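Local coordinates for protein HTH-type transcriptional regulator KdgR (Escherichia coli, PDB 1YSP) that represses transcription of the genes for transport and catabolism of 2-keto-3-deoxygluconate, this piece being its C-terminal IclR-type effector domain, at residues T61-V66 / C124-V129; L68-R73 / Q105-G110; R87-T92 / Q118-R123. One frame throughout, in Å; residues are numbered along the deposited sequence.

Contact 1: residues T61-V66 / C124-V129; sequences TAIGKV and CIAVPV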
loop_
_atom_site.group_PDB
_atom_site.type_symbol
_atom_site.label_atom_id
_atom_site.label_comp_id
_atom_site.label_asym_id
_atom_site.label_seq_id
_atom_site.Cartn_x
_atom_site.Cartn_y
_atom_site.Cartn_z
ATOM N N THR A 61 2.689 1.557 6.967
ATOM C CA THR A 61 1.897 0.658 6.104
ATOM C C THR A 61 2.419 0.729 4.670
ATOM O O THR A 61 2.874 1.784 4.251
ATOM C CB THR A 61 0.378 1.003 6.124
ATOM O OG1 THR A 61 0.148 2.350 5.646
ATOM C CG2 THR A 61 -0.161 0.827 7.523
ATOM N N ALA A 62 2.369 -0.376 3.915
ATOM C CA ALA A 62 2.779 -0.372 2.533
ATOM C C ALA A 62 1.817 0.545 1.713
ATOM O O ALA A 62 2.252 1.297 0.858
ATOM C CB ALA A 62 2.841 -1.837 1.951
ATOM N N ILE A 63 0.544 0.481 2.018
ATOM C CA ILE A 63 -0.478 1.327 1.285
ATOM C C ILE A 63 -0.255 2.821 1.589
ATOM O O ILE A 63 -0.380 3.698 0.715
ATOM C CB ILE A 63 -1.926 0.870 1.667
ATOM C CG1 ILE A 63 -2.252 -0.502 0.994
ATOM C CG2 ILE A 63 -2.971 1.963 1.272
ATOM C CD1 ILE A 63 -3.490 -1.208 1.634
ATOM N N GLY A 64 0.026 3.130 2.856
ATOM C CA GLY A 64 0.354 4.513 3.237
ATOM C C GLY A 64 1.513 5.040 2.427
ATOM O O GLY A 64 1.456 6.154 1.895
ATOM N N LYS A 65 2.582 4.274 2.315
ATOM C CA LYS A 65 3.713 4.715 1.517
ATOM C C LYS A 65 3.348 5.000 0.064
ATOM O O LYS A 65 3.808 5.990 -0.531
ATOM C CB LYS A 65 4.857 3.751 1.568
ATOM C CG LYS A 65 5.436 3.699 3.039
ATOM C CD LYS A 65 6.632 2.771 3.103
ATOM C CE LYS A 65 6.854 2.374 4.595
ATOM N NZ LYS A 65 7.930 1.301 4.752
ATOM N N VAL A 66 2.542 4.129 -0.525
ATOM C CA VAL A 66 2.232 4.383 -1.934
ATOM C C VAL A 66 1.241 5.527 -2.129
ATOM O O VAL A 66 1.263 6.152 -3.188
ATOM C CB VAL A 66 1.767 3.074 -2.755
ATOM C CG1 VAL A 66 2.801 1.873 -2.625
ATOM C CG2 VAL A 66 0.378 2.699 -2.453
ATOM N N CYS A 124 4.033 -6.637 4.316
ATOM C CA CYS A 124 3.059 -6.279 3.269
ATOM C C CYS A 124 3.788 -5.615 2.120
ATOM O O CYS A 124 4.870 -5.000 2.305
ATOM C CB CYS A 124 1.962 -5.359 3.845
ATOM S SG CYS A 124 0.841 -6.226 4.990
ATOM N N ILE A 125 3.258 -5.794 0.906
ATOM C CA ILE A 125 3.814 -5.169 -0.272
ATOM C C ILE A 125 2.617 -4.477 -0.978
ATOM O O ILE A 125 1.532 -5.070 -1.000
ATOM C CB ILE A 125 4.438 -6.160 -1.297
ATOM C CG1 ILE A 125 5.504 -7.092 -0.641
ATOM C CG2 ILE A 125 4.933 -5.393 -2.554
ATOM C CD1 ILE A 125 5.785 -8.332 -1.500
ATOM N N ALA A 126 2.810 -3.256 -1.500
ATOM C CA ALA A 126 1.642 -2.562 -2.127
ATOM C C ALA A 126 2.047 -1.794 -3.335
ATOM O O ALA A 126 3.224 -1.412 -3.460
ATOM C CB ALA A 126 0.968 -1.626 -1.127
ATOM N N VAL A 127 1.051 -1.526 -4.215
ATOM C CA VAL A 127 1.258 -0.795 -5.427
ATOM C C VAL A 127 0.179 0.268 -5.569
ATOM O O VAL A 127 -0.895 0.116 -5.019
ATOM C CB VAL A 127 1.265 -1.691 -6.737
ATOM C CG1 VAL A 127 2.510 -2.677 -6.743
ATOM C CG2 VAL A 127 -0.073 -2.382 -6.930
ATOM N N PRO A 128 0.505 1.365 -6.282
ATOM C CA PRO A 128 -0.480 2.449 -6.465
ATOM C C PRO A 128 -1.629 2.110 -7.446
ATOM O O PRO A 128 -1.376 1.476 -8.482
ATOM C CB PRO A 128 0.382 3.580 -7.010
ATOM C CG PRO A 128 1.500 2.860 -7.796
ATOM C CD PRO A 128 1.819 1.680 -6.890
ATOM N N VAL A 129 -2.834 2.612 -7.159
ATOM C CA VAL A 129 -3.957 2.511 -8.085
ATOM C C VAL A 129 -4.246 3.967 -8.434
ATOM O O VAL A 129 -4.409 4.786 -7.554
ATOM C CB VAL A 129 -5.174 1.825 -7.435
ATOM C CG1 VAL A 129 -6.478 2.014 -8.268
ATOM C CG2 VAL A 129 -4.891 0.337 -7.233
#

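Contact 2: residues L68-R73 / Q105-G110; sequences LAWRDR and QVREQG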
loop_
_atom_site.group_PDB
_atom_site.type_symbol
_atom_site.label_atom_id
_atom_site.label_comp_id
_atom_site.label_asym_id
_atom_site.label_seq_id
_atom_site.Cartn_x
_atom_site.Cartn_y
_atom_site.Cartn_z
ATOM N N LEU A 68 1.337 8.295 -0.510
ATOM C CA LEU A 68 2.209 9.484 -0.423
ATOM C C LEU A 68 3.290 9.629 -1.454
ATOM O O LEU A 68 3.676 10.778 -1.757
ATOM C CB LEU A 68 2.888 9.542 0.974
ATOM C CG LEU A 68 1.941 9.577 2.179
ATOM C CD1 LEU A 68 2.755 9.551 3.551
ATOM C CD2 LEU A 68 0.925 10.770 2.182
ATOM N N ALA A 69 3.864 8.516 -1.945
ATOM C CA ALA A 69 5.098 8.546 -2.748
ATOM C C ALA A 69 5.035 9.323 -4.069
ATOM O O ALA A 69 6.032 9.888 -4.485
ATOM C CB ALA A 69 5.691 7.144 -2.971
ATOM N N TRP A 70 3.885 9.349 -4.720
ATOM C CA TRP A 70 3.777 10.088 -5.994
ATOM C C TRP A 70 3.233 11.539 -5.817
ATOM O O TRP A 70 3.026 12.269 -6.816
ATOM C CB TRP A 70 2.896 9.297 -6.989
ATOM C CG TRP A 70 3.600 8.090 -7.584
ATOM C CD1 TRP A 70 4.237 8.032 -8.784
ATOM C CD2 TRP A 70 3.769 6.787 -6.978
ATOM N NE1 TRP A 70 4.817 6.796 -8.953
ATOM C CE2 TRP A 70 4.513 6.005 -7.876
ATOM C CE3 TRP A 70 3.356 6.217 -5.762
ATOM C CZ2 TRP A 70 4.861 4.677 -7.606
ATOM C CZ3 TRP A 70 3.685 4.882 -5.499
ATOM C CH2 TRP A 70 4.447 4.141 -6.420
ATOM N N ARG A 71 2.998 11.942 -4.572
ATOM C CA ARG A 71 2.344 13.224 -4.287
ATOM C C ARG A 71 3.320 14.364 -4.288
ATOM O O ARG A 71 4.529 14.149 -4.105
ATOM C CB ARG A 71 1.635 13.213 -2.941
ATOM C CG ARG A 71 0.286 12.643 -2.966
ATOM C CD ARG A 71 -0.420 13.122 -1.744
ATOM N NE ARG A 71 -1.358 12.132 -1.262
ATOM C CZ ARG A 71 -2.637 12.061 -1.610
ATOM N NH1 ARG A 71 -3.389 11.093 -1.102
ATOM N NH2 ARG A 71 -3.175 12.938 -2.457
ATOM N N ASP A 72 2.788 15.580 -4.518
ATOM C CA ASP A 72 3.577 16.804 -4.379
ATOM C C ASP A 72 4.159 16.750 -2.969
ATOM O O ASP A 72 3.424 16.526 -2.002
ATOM C CB ASP A 72 2.701 18.060 -4.608
ATOM C CG ASP A 72 3.418 19.390 -4.247
ATOM O OD1 ASP A 72 4.576 19.627 -4.689
ATOM O OD2 ASP A 72 2.803 20.209 -3.520
ATOM N N ARG A 73 5.476 16.917 -2.868
ATOM C CA ARG A 73 6.184 16.786 -1.598
ATOM C C ARG A 73 5.809 17.874 -0.573
ATOM O O ARG A 73 6.163 17.782 0.615
ATOM C CB ARG A 73 7.693 16.771 -1.829
ATOM C CG ARG A 73 8.486 16.118 -0.688
ATOM C CD ARG A 73 9.009 14.701 -1.033
ATOM N NE ARG A 73 7.979 13.829 -1.608
ATOM C CZ ARG A 73 8.176 12.576 -2.019
ATOM N NH1 ARG A 73 9.378 11.999 -1.916
ATOM N NH2 ARG A 73 7.158 11.883 -2.535
ATOM N N GLN A 105 12.423 6.058 -2.707
ATOM C CA GLN A 105 12.674 4.689 -3.157
ATOM C C GLN A 105 11.361 4.025 -3.624
ATOM O O GLN A 105 11.360 3.291 -4.640
ATOM C CB GLN A 105 13.319 3.868 -2.054
ATOM C CG GLN A 105 13.515 2.413 -2.366
ATOM C CD GLN A 105 14.600 2.206 -3.401
ATOM O OE1 GLN A 105 15.444 3.096 -3.600
ATOM N NE2 GLN A 105 14.586 1.056 -4.079
ATOM N N VAL A 106 10.273 4.268 -2.892
ATOM C CA VAL A 106 8.971 3.698 -3.292
ATOM C C VAL A 106 8.616 4.150 -4.740
ATOM O O VAL A 106 8.292 3.321 -5.593
ATOM C CB VAL A 106 7.846 4.089 -2.261
ATOM C CG1 VAL A 106 6.429 3.709 -2.777
ATOM C CG2 VAL A 106 8.093 3.395 -0.905
ATOM N N ARG A 107 8.669 5.455 -4.985
ATOM C CA ARG A 107 8.398 5.986 -6.333
ATOM C C ARG A 107 9.333 5.355 -7.381
ATOM O O ARG A 107 8.871 4.858 -8.451
ATOM C CB ARG A 107 8.406 7.531 -6.347
ATOM C CG ARG A 107 7.565 8.163 -7.474
ATOM C CD ARG A 107 7.692 9.706 -7.528
ATOM N NE ARG A 107 7.446 10.163 -8.908
ATOM C CZ ARG A 107 6.476 10.995 -9.304
ATOM N NH1 ARG A 107 5.632 11.547 -8.434
ATOM N NH2 ARG A 107 6.367 11.300 -10.597
ATOM N N GLU A 108 10.615 5.300 -7.059
ATOM C CA GLU A 108 11.642 4.755 -7.953
ATOM C C GLU A 108 11.371 3.288 -8.332
ATOM O O GLU A 108 11.503 2.923 -9.493
ATOM C CB GLU A 108 13.004 4.909 -7.284
ATOM C CG GLU A 108 14.190 4.540 -8.087
ATOM C CD GLU A 108 15.402 4.582 -7.217
ATOM O OE1 GLU A 108 15.881 3.489 -6.837
ATOM O OE2 GLU A 108 15.812 5.706 -6.838
ATOM N N GLN A 109 10.986 2.462 -7.357
ATOM C CA GLN A 109 10.823 1.011 -7.587
ATOM C C GLN A 109 9.411 0.595 -7.994
ATOM O O GLN A 109 9.230 -0.516 -8.481
ATOM C CB GLN A 109 11.307 0.208 -6.376
ATOM C CG GLN A 109 10.373 0.354 -5.146
ATOM C CD GLN A 109 11.023 -0.169 -3.867
ATOM O OE1 GLN A 109 12.199 -0.529 -3.861
ATOM N NE2 GLN A 109 10.264 -0.226 -2.792
ATOM N N GLY A 110 8.422 1.474 -7.787
ATOM C CA GLY A 110 7.038 1.222 -8.169
ATOM C C GLY A 110 6.179 0.454 -7.182
ATOM O O GLY A 110 5.043 0.078 -7.498
HETATM O O HOH W 1 2.923 12.145 -9.514
#

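Contact 3: residues R87-T92 / Q118-R123; sequences RSTERT and QEEGLR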
loop_
_atom_site.group_PDB
_atom_site.type_symbol
_atom_site.label_atom_id
_atom_site.label_comp_id
_atom_site.label_asym_id
_atom_site.label_seq_id
_atom_site.Cartn_x
_atom_site.Cartn_y
_atom_site.Cartn_z
ATOM N N ARG A 87 6.848 4.502 17.621
ATOM C CA ARG A 87 7.727 3.402 17.295
ATOM C C ARG A 87 7.043 2.091 17.688
ATOM O O ARG A 87 6.991 1.735 18.884
ATOM C CB ARG A 87 9.056 3.546 18.055
ATOM C CG ARG A 87 10.132 2.556 17.585
ATOM C CD ARG A 87 11.068 3.221 16.587
ATOM N NE ARG A 87 12.201 2.358 16.281
ATOM C CZ ARG A 87 13.435 2.562 16.740
ATOM N NH1 ARG A 87 13.696 3.619 17.500
ATOM N NH2 ARG A 87 14.404 1.725 16.415
ATOM N N SER A 88 6.497 1.389 16.693
ATOM C CA SER A 88 5.832 0.080 16.965
ATOM C C SER A 88 6.828 -1.028 17.108
ATOM O O SER A 88 6.709 -1.902 17.971
ATOM C CB SER A 88 4.816 -0.268 15.875
ATOM O OG SER A 88 3.716 0.590 16.005
ATOM N N THR A 89 7.824 -1.015 16.251
ATOM C CA THR A 89 8.800 -2.051 16.226
ATOM C C THR A 89 10.132 -1.397 15.987
ATOM O O THR A 89 10.228 -0.177 15.668
ATOM C CB THR A 89 8.551 -3.066 15.038
ATOM O OG1 THR A 89 8.856 -2.409 13.809
ATOM C CG2 THR A 89 7.121 -3.607 15.007
ATOM N N GLU A 90 11.142 -2.251 16.043
ATOM C CA GLU A 90 12.511 -1.912 15.717
ATOM C C GLU A 90 12.635 -1.188 14.355
ATOM O O GLU A 90 13.463 -0.272 14.167
ATOM C CB GLU A 90 13.315 -3.223 15.741
ATOM C CG GLU A 90 12.965 -4.153 16.956
ATOM C CD GLU A 90 11.557 -4.775 16.921
ATOM O OE1 GLU A 90 11.108 -5.223 15.852
ATOM O OE2 GLU A 90 10.886 -4.817 17.969
ATOM N N ARG A 91 11.822 -1.607 13.390
ATOM C CA ARG A 91 11.962 -1.121 12.012
ATOM C C ARG A 91 11.084 0.068 11.611
ATOM O O ARG A 91 11.233 0.608 10.497
ATOM C CB ARG A 91 11.704 -2.276 11.023
ATOM C CG ARG A 91 12.803 -3.342 11.044
ATOM C CD ARG A 91 12.587 -4.385 9.938
ATOM N NE ARG A 91 12.805 -3.788 8.614
ATOM C CZ ARG A 91 13.957 -3.809 7.937
ATOM N NH1 ARG A 91 15.031 -4.425 8.434
ATOM N NH2 ARG A 91 14.035 -3.226 6.743
ATOM N N THR A 92 10.178 0.460 12.499
ATOM C CA THR A 92 9.249 1.557 12.192
ATOM C C THR A 92 10.014 2.828 11.862
ATOM O O THR A 92 11.011 3.170 12.575
ATOM C CB THR A 92 8.269 1.883 13.334
ATOM O OG1 THR A 92 7.691 0.681 13.853
ATOM C CG2 THR A 92 7.160 2.824 12.761
ATOM N N GLN A 118 4.902 -2.396 11.356
ATOM C CA GLN A 118 3.744 -2.302 12.263
ATOM C C GLN A 118 3.739 -3.374 13.343
ATOM O O GLN A 118 3.401 -3.100 14.501
ATOM C CB GLN A 118 2.425 -2.440 11.493
ATOM C CG GLN A 118 2.028 -1.292 10.660
ATOM C CD GLN A 118 0.576 -1.432 10.216
ATOM O OE1 GLN A 118 -0.295 -0.729 10.709
ATOM N NE2 GLN A 118 0.316 -2.353 9.294
ATOM N N GLU A 119 4.108 -4.587 12.957
ATOM C CA GLU A 119 3.977 -5.745 13.820
ATOM C C GLU A 119 5.074 -6.725 13.471
ATOM O O GLU A 119 5.315 -7.019 12.288
ATOM C CB GLU A 119 2.602 -6.380 13.593
ATOM C CG GLU A 119 2.106 -7.239 14.732
ATOM C CD GLU A 119 0.626 -7.541 14.602
ATOM O OE1 GLU A 119 0.209 -8.643 15.020
ATOM O OE2 GLU A 119 -0.112 -6.682 14.064
ATOM N N GLU A 120 5.777 -7.216 14.481
ATOM C CA GLU A 120 6.748 -8.286 14.228
ATOM C C GLU A 120 6.042 -9.448 13.510
ATOM O O GLU A 120 4.880 -9.757 13.783
ATOM C CB GLU A 120 7.425 -8.767 15.527
ATOM C CG GLU A 120 8.271 -7.697 16.201
ATOM C CD GLU A 120 7.471 -6.731 17.083
ATOM O OE1 GLU A 120 6.205 -6.719 17.024
ATOM O OE2 GLU A 120 8.131 -5.982 17.860
ATOM N N GLY A 121 6.722 -10.019 12.532
ATOM C CA GLY A 121 6.187 -11.176 11.838
ATOM C C GLY A 121 5.176 -10.866 10.757
ATOM O O GLY A 121 4.659 -11.795 10.120
ATOM N N LEU A 122 4.890 -9.574 10.534
ATOM C CA LEU A 122 3.949 -9.186 9.456
ATOM C C LEU A 122 4.656 -8.376 8.343
ATOM O O LEU A 122 5.328 -7.380 8.631
ATOM C CB LEU A 122 2.745 -8.408 10.033
ATOM C CG LEU A 122 1.759 -7.684 9.096
ATOM C CD1 LEU A 122 0.748 -8.708 8.553
ATOM C CD2 LEU A 122 1.006 -6.524 9.796
ATOM N N ARG A 123 4.524 -8.812 7.088
ATOM C CA ARG A 123 5.085 -8.041 5.993
ATOM C C ARG A 123 4.009 -7.815 4.935
ATOM O O ARG A 123 3.169 -8.690 4.720
ATOM C CB ARG A 123 6.311 -8.702 5.396
ATOM C CG ARG A 123 7.005 -7.754 4.446
ATOM C CD ARG A 123 7.975 -8.362 3.474
ATOM N NE ARG A 123 9.251 -8.745 4.024
ATOM C CZ ARG A 123 10.434 -8.422 3.502
ATOM N NH1 ARG A 123 10.536 -7.630 2.435
ATOM N NH2 ARG A 123 11.536 -8.893 4.062
#

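Contact 1: residues T61-V66 / C124-V129
The flat groups between Ala62, Val66 and strand 124-129 are peptide planes of the strand, since neither segment brings an aromatic ring. Ala62 CB rests over the face of the Ile125-Ala126 peptide, 3.7 Å from Ala126 N. Val66 puts one methyl on each of the next two planes: CG1 stands almost directly above the carbonyl oxygen of Ala126, at 3.4 Å from Ala126 O, and CG2 lies over the Val127-Pro128 peptide, 3.9 Å from Val127 O. With CG1 anti to its own carbonyl carbon (chi1 -53°), Val66 spreads its methyls along the strand. At the edges of the planes, backbone hydrogen bonds tie Ala126 to Gly112 and Val127 to Leu140 in the flanking strands. Between these methyls Ala126 CB points up into the helix, 3.6 Å from Ala62 CB, and Ile63 adds CG1 at 4.0 Å from the same Ala126 CB. The axes of 62-66 and 124-129 approach to 7.1 Å at 30°, consistent with alanine meeting alanine. Thr61 starts the helix as its N-cap, OG1 accepting from Gly64 N. Ile125 and Val127 point away, onto helix 151-172. An antiparallel sheet thus covered by helices on both faces is characteristic of the GAF-like IclR effector domain.

Contact 2: residues L68-R73 / Q105-G110
Arg107 lies across the indole of Trp70, the two side chains running obliquely to one another. Its CG is the atom that meets the ring, standing over one face of the five-membered ring, 3.6 Å from the centroid and 18° off the normal: a CH-pi contact in which Arg107 CG is 3.4 Å from Trp70 NE1. CG anti to the backbone N (chi1 -155°) starts the chain across the ring, and the extended run from CG to NE carries the guanidinium past the pyrrole side, where one of its faces meets Trp70 CD1. The two planes are 35° apart, so this is a tilted contact rather than a stack. On the way Arg107 CD passes 3.5 Å from Ala69 O. Val106 meets the indole at about a right angle, CG1 lying 4.0 Å from Trp70 CZ3; the same methyl presses on Ala69, 3.5 Å from Val106 CG1 to Ala69 CB. Gly110 CA, just past the helix end, meets the edge of the six-membered ring, 4.1 Å from Trp70 CZ2.

A water links the polar ends, donating to Trp70 O and accepting from Arg107 NH1. Arg73, in a salt bridge with Asp104, also gives a weak bond from NH2 to Ala69 O. The chemistry is therefore mixed: an apolar inner part of Ala69, Val106 and indole, and an outer part where the aliphatic stem of Arg107 shields the tryptophan while its NH1 keeps a water as partner; the salt bridge to Asp104 probably offsets the charge of Arg73, whose NH2 lies 6.1 Å from Arg107 NH1.

Contact 3: residues R87-T92 / Q118-R123
Thr89 makes the close part of this contact, laying its methyl on the chain at Gln118 and Glu119. Thr89 CG2 stands over the face of the peptide joining these two residues, 3.8 Å from Glu119 N, and also touches the carboxylate carbon of Glu120, so that one methyl meets a peptide face and, from another side, the carboxylate of Glu120. Thr89 and Glu120 slide past each other in opposite directions. Beside them Ser88 CB lies 3.5 Å from Gln118 O. The hydroxyl of Thr89 is used differently: OG1, between the backbone N and the carbonyl carbon (chi1 71°), accepts from Arg91 N at 3.1 Å in an ST turn and is hydrogen-bonded to Glu116 O. Thr92 OG1 in turn receives Thr89 N at 2.9 Å and is bonded to Glu117 O, so the two threonines together join the type I turn 89-92 to the chain just before Gln118. An alanine in place of Thr89 would probably leave Arg91 N and Glu116 O without this hydroxyl partner, open a gap over the Gln118-Glu119 peptide and let the turn move more freely.

The solvent side is looser. There Glu90 and Glu120, both bent at chi2, cross at about a right angle with their carboxylates 41° apart. Glu90 OE2 and Glu120 OE2 come within 3.0 Å, two acceptors of like charge; because Glu90 was modelled in two conformers, this approach is doubtful evidence of a lasting contact.

Both segments are essentially loops at the domain surface: 87-92 runs between helices 73-80 and 96-109, while 118-123, with its type II turn from Glu119 to Leu122, follows strand 112-115 and runs into strand 123-130 at Arg123.

In the fold
Contact 1 sits about 1 Å from the centre of the chain, and the centres of contacts 2 and 3 lie about 10 Å and about 15 Å from that of contact 1. Contacts 1 and 2 share helix 62-69 and touch where Pro128 packs on Trp70 and Val66 on Val106; contact 3 meets contact 1 through Gln118 and Thr61. Contacts 2 and 3, about 21 Å apart between centres, do not touch. Along the chain both are nested inside the loop closed by contact 1, and their segments alternate. Contact 1 sets helix 62-69 on the sheet, contact 2 joins it to helix 96-109, and contact 3 ties two surface loops, all within the IclR effector domain.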